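Local coordinates for MaoC family protein (Mycobacterium tuberculosis H37Rv, PDB 3KHP) that probably acts as a 3-hydroxyacyl-thioester dehydratase, removing water from (3R)-hydroxyacyl thioesters to give enoyl products, at residues S28-D42 against P113-I127. Sequence-based numbering, arbitrary orientation. Where two conformers were deposited one is given.
Sequences SIGAVTEPMLFEWTD and PAAGKLSVVTEVADI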
ATOM      1  N   SER A  28     -13.364  24.620 -24.811  1.00 29.21           N
ATOM      2  CA  SER A  28     -12.599  24.573 -23.559  1.00 28.92           C
ATOM      3  C   SER A  28     -11.090  24.295 -23.760  1.00 28.98           C
ATOM      4  O   SER A  28     -10.329  24.317 -22.819  1.00 27.59           O
ATOM      5  CB  SER A  28     -13.205  23.512 -22.648  1.00 28.84           C
ATOM      6  OG  SER A  28     -13.007  22.217 -23.218  1.00 28.99           O
ATOM      7  N   ILE A  29     -10.670  24.014 -24.984  1.00 29.70           N
ATOM      8  CA  ILE A  29      -9.264  23.785 -25.244  1.00 30.25           C
ATOM      9  C   ILE A  29      -8.493  24.994 -24.729  1.00 30.13           C
ATOM     10  O   ILE A  29      -8.816  26.116 -25.079  1.00 29.65           O
ATOM     11  CB  ILE A  29      -8.963  23.605 -26.753  1.00 30.49           C
ATOM     12  CG1 ILE A  29      -9.569  22.303 -27.283  1.00 29.65           C
ATOM     13  CG2 ILE A  29      -7.428  23.650 -27.025  1.00 29.99           C
ATOM     14  CD1 ILE A  29      -9.382  22.135 -28.790  1.00 29.07           C
ATOM     15  N   GLY A  30      -7.496  24.765 -23.883  1.00 29.75           N
ATOM     16  CA  GLY A  30      -6.702  25.856 -23.318  1.00 28.89           C
ATOM     17  C   GLY A  30      -7.149  26.208 -21.925  1.00 28.66           C
ATOM     18  O   GLY A  30      -6.421  26.900 -21.208  1.00 28.43           O
ATOM     19  N   ALA A  31      -8.336  25.755 -21.514  1.00 28.17           N
ATOM     20  CA  ALA A  31      -8.802  26.021 -20.131  1.00 28.55           C
ATOM     21  C   ALA A  31      -7.837  25.394 -19.096  1.00 28.25           C
ATOM     22  O   ALA A  31      -7.227  24.373 -19.364  1.00 27.27           O
ATOM     23  CB  ALA A  31     -10.195  25.510 -19.913  1.00 27.92           C
ATOM     24  N   VAL A  32      -7.691  26.032 -17.943  1.00 28.42           N
ATOM     25  CA  VAL A  32      -6.654  25.658 -16.990  1.00 29.64           C
ATOM     26  C   VAL A  32      -7.150  25.790 -15.578  1.00 30.16           C
ATOM     27  O   VAL A  32      -8.034  26.614 -15.301  1.00 30.88           O
ATOM     28  CB  VAL A  32      -5.397  26.563 -17.090  1.00 29.79           C
ATOM     29  CG1 VAL A  32      -4.813  26.524 -18.440  1.00 29.11           C
ATOM     30  CG2 VAL A  32      -5.751  27.967 -16.715  1.00 30.57           C
ATOM     31  N   THR A  33      -6.569  24.982 -14.693  1.00 30.30           N
ATOM     32  CA  THR A  33      -6.930  24.951 -13.291  1.00 30.27           C
ATOM     33  C   THR A  33      -5.975  25.846 -12.531  1.00 31.12           C
ATOM     34  O   THR A  33      -4.906  26.165 -13.009  1.00 30.31           O
ATOM     35  CB  THR A  33      -6.845  23.494 -12.713  1.00 30.57           C
ATOM     36  OG1 THR A  33      -5.580  22.896 -13.044  1.00 27.93           O
ATOM     37  CG2 THR A  33      -7.969  22.628 -13.280  1.00 29.08           C
ATOM     38  N   GLU A  34      -6.366  26.248 -11.339  1.00 32.42           N
ATOM     39  CA  GLU A  34      -5.484  27.009 -10.471  1.00 34.24           C
ATOM     40  C   GLU A  34      -4.418  26.089  -9.881  1.00 34.57           C
ATOM     41  O   GLU A  34      -4.619  24.880  -9.798  1.00 34.92           O
ATOM     42  CB  GLU A  34      -6.307  27.653  -9.352  1.00 34.88           C
ATOM     43  CG  GLU A  34      -7.328  28.708  -9.867  1.00 37.06           C
ATOM     44  CD  GLU A  34      -6.684  30.050 -10.246  1.00 39.77           C
ATOM     45  OE1 GLU A  34      -5.513  30.315  -9.905  1.00 41.08           O
ATOM     46  OE2 GLU A  34      -7.375  30.875 -10.858  1.00 43.29           O
ATOM     47  N   PRO A  35      -3.274  26.639  -9.476  1.00 35.06           N
ATOM     48  CA  PRO A  35      -2.293  25.775  -8.848  1.00 35.22           C
ATOM     49  C   PRO A  35      -2.893  24.983  -7.712  1.00 34.59           C
ATOM     50  O   PRO A  35      -3.642  25.508  -6.902  1.00 33.63           O
ATOM     51  CB  PRO A  35      -1.244  26.755  -8.320  1.00 35.47           C
ATOM     52  CG  PRO A  35      -1.333  27.883  -9.220  1.00 36.03           C
ATOM     53  CD  PRO A  35      -2.776  28.011  -9.595  1.00 35.44           C
ATOM     54  N   MET A  36      -2.597  23.701  -7.696  1.00 34.70           N
ATOM     55  CA  MET A  36      -2.944  22.877  -6.563  1.00 35.18           C
ATOM     56  C   MET A  36      -1.644  22.274  -6.043  1.00 33.63           C
ATOM     57  O   MET A  36      -0.857  21.712  -6.819  1.00 31.90           O
ATOM     58  CB  MET A  36      -3.932  21.798  -6.985  1.00 35.91           C
ATOM     59  CG  MET A  36      -4.614  21.110  -5.823  1.00 39.82           C
ATOM     60  SD  MET A  36      -5.531  19.621  -6.370  1.00 46.23           S
ATOM     61  CE  MET A  36      -7.032  20.309  -7.094  1.00 46.36           C
ATOM     62  N   LEU A  37      -1.439  22.413  -4.737  1.00 32.29           N
ATOM     63  CA  LEU A  37      -0.297  21.826  -4.032  1.00 32.23           C
ATOM     64  C   LEU A  37      -0.467  20.296  -3.780  1.00 30.40           C
ATOM     65  O   LEU A  37      -1.455  19.865  -3.164  1.00 30.54           O
ATOM     66  CB  LEU A  37      -0.128  22.547  -2.691  1.00 32.37           C
ATOM     67  CG  LEU A  37       1.287  22.948  -2.268  1.00 35.76           C
ATOM     68  CD1 LEU A  37       1.978  23.932  -3.271  1.00 36.41           C
ATOM     69  CD2 LEU A  37       1.223  23.559  -0.845  1.00 37.29           C
ATOM     70  N   PHE A  38       0.441  19.488  -4.314  1.00 28.62           N
ATOM     71  CA  PHE A  38       0.525  18.078  -3.974  0.50 27.59           C
ATOM     72  C   PHE A  38       1.762  17.855  -3.089  1.00 28.14           C
ATOM     73  O   PHE A  38       2.868  18.165  -3.511  1.00 27.82           O
ATOM     74  CB  PHE A  38       0.587  17.230  -5.247  0.50 26.66           C
ATOM     75  CG  PHE A  38      -0.748  17.088  -5.965  0.50 23.64           C
ATOM     76  CD1 PHE A  38      -1.474  15.905  -5.889  0.50 19.49           C
ATOM     77  CD2 PHE A  38      -1.270  18.132  -6.715  0.50 19.99           C
ATOM     78  CE1 PHE A  38      -2.689  15.766  -6.549  0.50 18.92           C
ATOM     79  CE2 PHE A  38      -2.472  17.992  -7.377  0.50 19.33           C
ATOM     80  CZ  PHE A  38      -3.184  16.811  -7.298  0.50 17.86           C
ATOM     81  N   GLU A  39       1.538  17.321  -1.887  1.00 28.55           N
ATOM     82  CA  GLU A  39       2.565  17.045  -0.915  1.00 28.98           C
ATOM     83  C   GLU A  39       2.573  15.580  -0.570  1.00 27.02           C
ATOM     84  O   GLU A  39       1.526  14.963  -0.478  1.00 27.33           O
ATOM     85  CB  GLU A  39       2.268  17.768   0.393  1.00 29.71           C
ATOM     86  CG  GLU A  39       2.307  19.261   0.345  1.00 34.52           C
ATOM     87  CD  GLU A  39       2.465  19.834   1.748  1.00 38.80           C
ATOM     88  OE1 GLU A  39       1.510  20.455   2.251  1.00 40.02           O
ATOM     89  OE2 GLU A  39       3.541  19.582   2.354  1.00 43.28           O
ATOM     90  N   TRP A  40       3.755  15.058  -0.288  1.00 25.15           N
ATOM     91  CA  TRP A  40       3.916  13.662   0.045  1.00 23.97           C
ATOM     92  C   TRP A  40       5.129  13.486   0.958  1.00 23.45           C
ATOM     93  O   TRP A  40       6.015  14.344   0.977  1.00 23.63           O
ATOM     94  CB  TRP A  40       4.058  12.856  -1.245  1.00 23.12           C
ATOM     95  CG  TRP A  40       5.329  13.066  -1.971  1.00 22.10           C
ATOM     96  CD1 TRP A  40       6.485  12.354  -1.808  1.00 20.21           C
ATOM     97  CD2 TRP A  40       5.593  14.014  -3.016  1.00 19.45           C
ATOM     98  NE1 TRP A  40       7.443  12.815  -2.666  1.00 19.51           N
ATOM     99  CE2 TRP A  40       6.929  13.840  -3.407  1.00 18.52           C
ATOM    100  CE3 TRP A  40       4.834  15.001  -3.643  1.00 19.49           C
ATOM    101  CZ2 TRP A  40       7.517  14.596  -4.406  1.00 19.12           C
ATOM    102  CZ3 TRP A  40       5.420  15.756  -4.621  1.00 19.12           C
ATOM    103  CH2 TRP A  40       6.746  15.553  -5.002  1.00 19.04           C
ATOM    104  N   THR A  41       5.140  12.402   1.734  1.00 22.57           N
ATOM    105  CA  THR A  41       6.274  12.037   2.577  1.00 21.58           C
ATOM    106  C   THR A  41       6.824  10.734   2.037  1.00 20.88           C
ATOM    107  O   THR A  41       6.286  10.181   1.045  1.00 20.63           O
ATOM    108  CB  THR A  41       5.880  11.815   4.038  1.00 22.56           C
ATOM    109  OG1 THR A  41       4.978  10.701   4.115  1.00 23.12           O
ATOM    110  CG2 THR A  41       5.215  13.105   4.642  1.00 22.60           C
ATOM    111  N   ASP A  42       7.885  10.226   2.671  1.00 19.20           N
ATOM    112  CA  ASP A  42       8.528   9.026   2.155  1.00 18.14           C
ATOM    113  C   ASP A  42       7.598   7.834   2.230  1.00 16.82           C
ATOM    114  O   ASP A  42       7.704   6.900   1.449  1.00 17.00           O
ATOM    115  CB  ASP A  42       9.887   8.718   2.812  1.00 17.92           C
ATOM    116  CG  ASP A  42       9.817   8.539   4.322  1.00 19.68           C
ATOM    117  OD1 ASP A  42       8.735   8.460   4.921  1.00 22.61           O
ATOM    118  OD2 ASP A  42      10.898   8.484   4.944  1.00 26.58           O
ATOM    119  N   PRO A 113      11.836  13.838  -5.283  1.00 23.41           N
ATOM    120  CA  PRO A 113      12.364  13.497  -3.970  1.00 23.25           C
ATOM    121  C   PRO A 113      11.411  12.588  -3.187  1.00 23.15           C
ATOM    122  O   PRO A 113      10.157  12.615  -3.408  1.00 23.57           O
ATOM    123  CB  PRO A 113      12.467  14.867  -3.284  1.00 23.52           C
ATOM    124  CG  PRO A 113      11.281  15.641  -3.869  1.00 23.55           C
ATOM    125  CD  PRO A 113      11.166  15.153  -5.285  1.00 23.21           C
ATOM    126  N   ALA A 114      11.985  11.804  -2.286  1.00 21.74           N
ATOM    127  CA  ALA A 114      11.232  10.842  -1.490  1.00 21.35           C
ATOM    128  C   ALA A 114      10.073  11.495  -0.772  1.00 20.64           C
ATOM    129  O   ALA A 114       9.033  10.870  -0.588  1.00 20.20           O
ATOM    130  CB  ALA A 114      12.169  10.103  -0.449  1.00 20.69           C
ATOM    131  N   ALA A 115      10.314  12.711  -0.302  1.00 21.10           N
ATOM    132  CA  ALA A 115       9.337  13.574   0.348  1.00 22.05           C
ATOM    133  C   ALA A 115       9.431  14.943  -0.318  1.00 22.65           C
ATOM    134  O   ALA A 115      10.540  15.421  -0.575  1.00 23.22           O
ATOM    135  CB  ALA A 115       9.642  13.739   1.826  1.00 21.12           C
ATOM    136  N   GLY A 116       8.292  15.584  -0.547  1.00 23.07           N
ATOM    137  CA  GLY A 116       8.277  16.923  -1.105  1.00 24.49           C
ATOM    138  C   GLY A 116       6.903  17.497  -1.394  1.00 25.45           C
ATOM    139  O   GLY A 116       5.882  17.010  -0.907  1.00 24.99           O
ATOM    140  N   LYS A 117       6.905  18.534  -2.218  1.00 26.49           N
ATOM    141  CA  LYS A 117       5.712  19.263  -2.607  1.00 27.13           C
ATOM    142  C   LYS A 117       5.835  19.658  -4.073  1.00 26.58           C
ATOM    143  O   LYS A 117       6.947  19.948  -4.558  1.00 25.80           O
ATOM    144  CB  LYS A 117       5.569  20.553  -1.814  1.00 28.18           C
ATOM    145  CG  LYS A 117       5.929  20.482  -0.337  1.00 32.52           C
ATOM    146  CD  LYS A 117       5.624  21.831   0.358  1.00 36.78           C
ATOM    147  CE  LYS A 117       5.694  21.728   1.900  1.00 39.90           C
ATOM    148  NZ  LYS A 117       6.638  20.645   2.378  1.00 42.05           N
ATOM    149  N   LEU A 118       4.693  19.687  -4.769  1.00 25.93           N
ATOM    150  CA  LEU A 118       4.632  20.327  -6.081  1.00 25.28           C
ATOM    151  C   LEU A 118       3.387  21.193  -6.222  1.00 24.54           C
ATOM    152  O   LEU A 118       2.343  20.894  -5.673  1.00 24.02           O
ATOM    153  CB  LEU A 118       4.650  19.308  -7.211  1.00 24.88           C
ATOM    154  CG  LEU A 118       5.887  18.520  -7.524  1.00 25.06           C
ATOM    155  CD1 LEU A 118       5.501  17.462  -8.576  1.00 22.66           C
ATOM    156  CD2 LEU A 118       7.026  19.439  -7.998  1.00 23.40           C
ATOM    157  N   SER A 119       3.554  22.271  -6.971  1.00 24.29           N
ATOM    158  CA  SER A 119       2.511  23.172  -7.377  1.00 24.37           C
ATOM    159  C   SER A 119       2.129  22.702  -8.758  1.00 23.79           C
ATOM    160  O   SER A 119       2.938  22.783  -9.686  1.00 23.76           O
ATOM    161  CB  SER A 119       3.088  24.599  -7.462  1.00 25.39           C
ATOM    162  OG  SER A 119       2.182  25.491  -8.093  1.00 27.62           O
ATOM    163  N   VAL A 120       0.918  22.177  -8.883  1.00 22.87           N
ATOM    164  CA  VAL A 120       0.497  21.507 -10.081  1.00 22.48           C
ATOM    165  C   VAL A 120      -0.628  22.308 -10.743  1.00 22.73           C
ATOM    166  O   VAL A 120      -1.590  22.689 -10.097  1.00 21.30           O
ATOM    167  CB  VAL A 120       0.039  20.071  -9.780  1.00 22.60           C
ATOM    168  CG1 VAL A 120      -0.406  19.371 -11.036  1.00 20.55           C
ATOM    169  CG2 VAL A 120       1.176  19.286  -9.109  1.00 22.14           C
ATOM    170  N   VAL A 121      -0.456  22.574 -12.031  1.00 23.28           N
ATOM    171  CA  VAL A 121      -1.454  23.218 -12.854  1.00 24.17           C
ATOM    172  C   VAL A 121      -1.762  22.283 -13.983  1.00 24.47           C
ATOM    173  O   VAL A 121      -0.858  21.644 -14.507  1.00 23.85           O
ATOM    174  CB  VAL A 121      -0.933  24.553 -13.431  1.00 24.98           C
ATOM    175  CG1 VAL A 121      -1.848  25.058 -14.556  1.00 24.41           C
ATOM    176  CG2 VAL A 121      -0.730  25.597 -12.284  1.00 23.38           C
ATOM    177  N   THR A 122      -3.039  22.184 -14.345  1.00 25.04           N
ATOM    178  CA  THR A 122      -3.441  21.337 -15.459  1.00 26.02           C
ATOM    179  C   THR A 122      -4.172  22.107 -16.573  1.00 27.33           C
ATOM    180  O   THR A 122      -4.589  23.267 -16.421  1.00 26.89           O
ATOM    181  CB  THR A 122      -4.354  20.193 -14.992  1.00 26.02           C
ATOM    182  OG1 THR A 122      -5.625  20.727 -14.635  1.00 24.78           O
ATOM    183  CG2 THR A 122      -3.758  19.474 -13.796  1.00 26.17           C
ATOM    184  N   GLU A 123      -4.355  21.424 -17.691  1.00 28.53           N
ATOM    185  CA  GLU A 123      -4.802  22.086 -18.886  1.00 29.70           C
ATOM    186  C   GLU A 123      -5.428  21.150 -19.899  1.00 28.94           C
ATOM    187  O   GLU A 123      -4.960  20.036 -20.117  1.00 27.75           O
ATOM    188  CB  GLU A 123      -3.596  22.733 -19.533  1.00 30.39           C
ATOM    189  CG  GLU A 123      -3.951  23.552 -20.750  1.00 34.70           C
ATOM    190  CD  GLU A 123      -2.734  24.163 -21.406  1.00 40.37           C
ATOM    191  OE1 GLU A 123      -1.585  24.046 -20.839  1.00 42.77           O
ATOM    192  OE2 GLU A 123      -2.958  24.743 -22.492  1.00 41.39           O
ATOM    193  N   VAL A 124      -6.461  21.632 -20.552  1.00 28.85           N
ATOM    194  CA  VAL A 124      -7.035  20.911 -21.670  1.00 29.58           C
ATOM    195  C   VAL A 124      -6.135  21.157 -22.860  1.00 30.15           C
ATOM    196  O   VAL A 124      -6.117  22.249 -23.413  1.00 30.39           O
ATOM    197  CB  VAL A 124      -8.478  21.383 -21.967  1.00 29.65           C
ATOM    198  CG1 VAL A 124      -9.084  20.547 -23.068  1.00 28.01           C
ATOM    199  CG2 VAL A 124      -9.303  21.339 -20.710  1.00 26.98           C
ATOM    200  N   ALA A 125      -5.351  20.152 -23.220  1.00 30.72           N
ATOM    201  CA  ALA A 125      -4.364  20.299 -24.264  1.00 31.25           C
ATOM    202  C   ALA A 125      -5.016  20.223 -25.612  1.00 31.31           C
ATOM    203  O   ALA A 125      -4.614  20.921 -26.525  1.00 31.19           O
ATOM    204  CB  ALA A 125      -3.278  19.216 -24.177  1.00 31.25           C
ATOM    205  N   ASP A 126      -5.982  19.333 -25.750  1.00 31.30           N
ATOM    206  CA  ASP A 126      -6.579  19.092 -27.049  1.00 31.40           C
ATOM    207  C   ASP A 126      -7.898  18.380 -26.877  1.00 30.87           C
ATOM    208  O   ASP A 126      -8.114  17.662 -25.877  1.00 30.20           O
ATOM    209  CB  ASP A 126      -5.648  18.300 -27.972  1.00 31.12           C
ATOM    210  CG  ASP A 126      -5.985  18.483 -29.460  1.00 33.18           C
ATOM    211  OD1 ASP A 126      -6.765  19.406 -29.791  1.00 35.87           O
ATOM    212  OD2 ASP A 126      -5.473  17.717 -30.320  1.00 33.36           O
ATOM    213  N   ILE A 127      -8.798  18.669 -27.824  1.00 29.82           N
ATOM    214  CA  ILE A 127     -10.074  17.984 -27.964  1.00 29.23           C
ATOM    215  C   ILE A 127     -10.288  17.646 -29.440  1.00 29.63           C
ATOM    216  O   ILE A 127     -10.180  18.516 -30.313  1.00 29.56           O
ATOM    217  CB  ILE A 127     -11.255  18.796 -27.417  1.00 28.61           C
ATOM    218  CG1 ILE A 127     -11.005  19.224 -25.976  1.00 27.19           C
ATOM    219  CG2 ILE A 127     -12.502  17.961 -27.453  1.00 26.69           C
ATOM    220  CD1 ILE A 127     -12.253  19.644 -25.257  1.00 24.35           C
TER
HETATM  221  O   HOH W   1      -4.271  22.195 -10.785  1.00 23.92           O
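Trp40 and Gly116 meet near one end of an antiparallel edge pairing: strand 36-40 is an outermost strand of the chain's sheet, hydrogen-bonded to 116-127 in the double-hotdog fold expected of this MaoC-family protein. The indole rises at chi1 70°, its CG between its own backbone N and carbonyl carbon, and this turns the ring back over the partner strand. Gly116 CA sits over the six-membered ring in a CH-pi contact, 4.2 Å from its centroid and 15° off the normal. Within the ring plane, NE1 donates to Pro113 O at 2.8 Å, while Leu118 CG touches the edge at CH2. The ring is thus held by its face and its edge at once, and Tyr77 meets it edge-to-face. Two residues back along the strand, on the same side of the sheet as Trp40, Phe38 crosses Val120 at about a right angle, bringing CD2 to 3.6 Å from Val120 CG2.

On the other side, Glu39 and Lys117 run alongside each other and point the same way, so that OE2 reaches NZ at 3.3 Å in an exposed salt bridge. Pro35 lies beside Val121, CG against CG2.

Between Val32 and Met36 the register slips by one residue, and a water spans the gap: it accepts from Thr33 OG1 and donates to Glu34 O and Val120 O. Beyond it, the type II turn Ser28-Ala31 brings Gly30 N to Val124 O, and Ile29 slides past Ile127 in the opposite direction, CG1 on CG1 at 3.6 Å. Glu123 extends beside Val32 toward its salt-bridge partner Arg141. At the slip itself, the buried Thr122 OG1 donates to Thr33 OG1 across 2.7 Å.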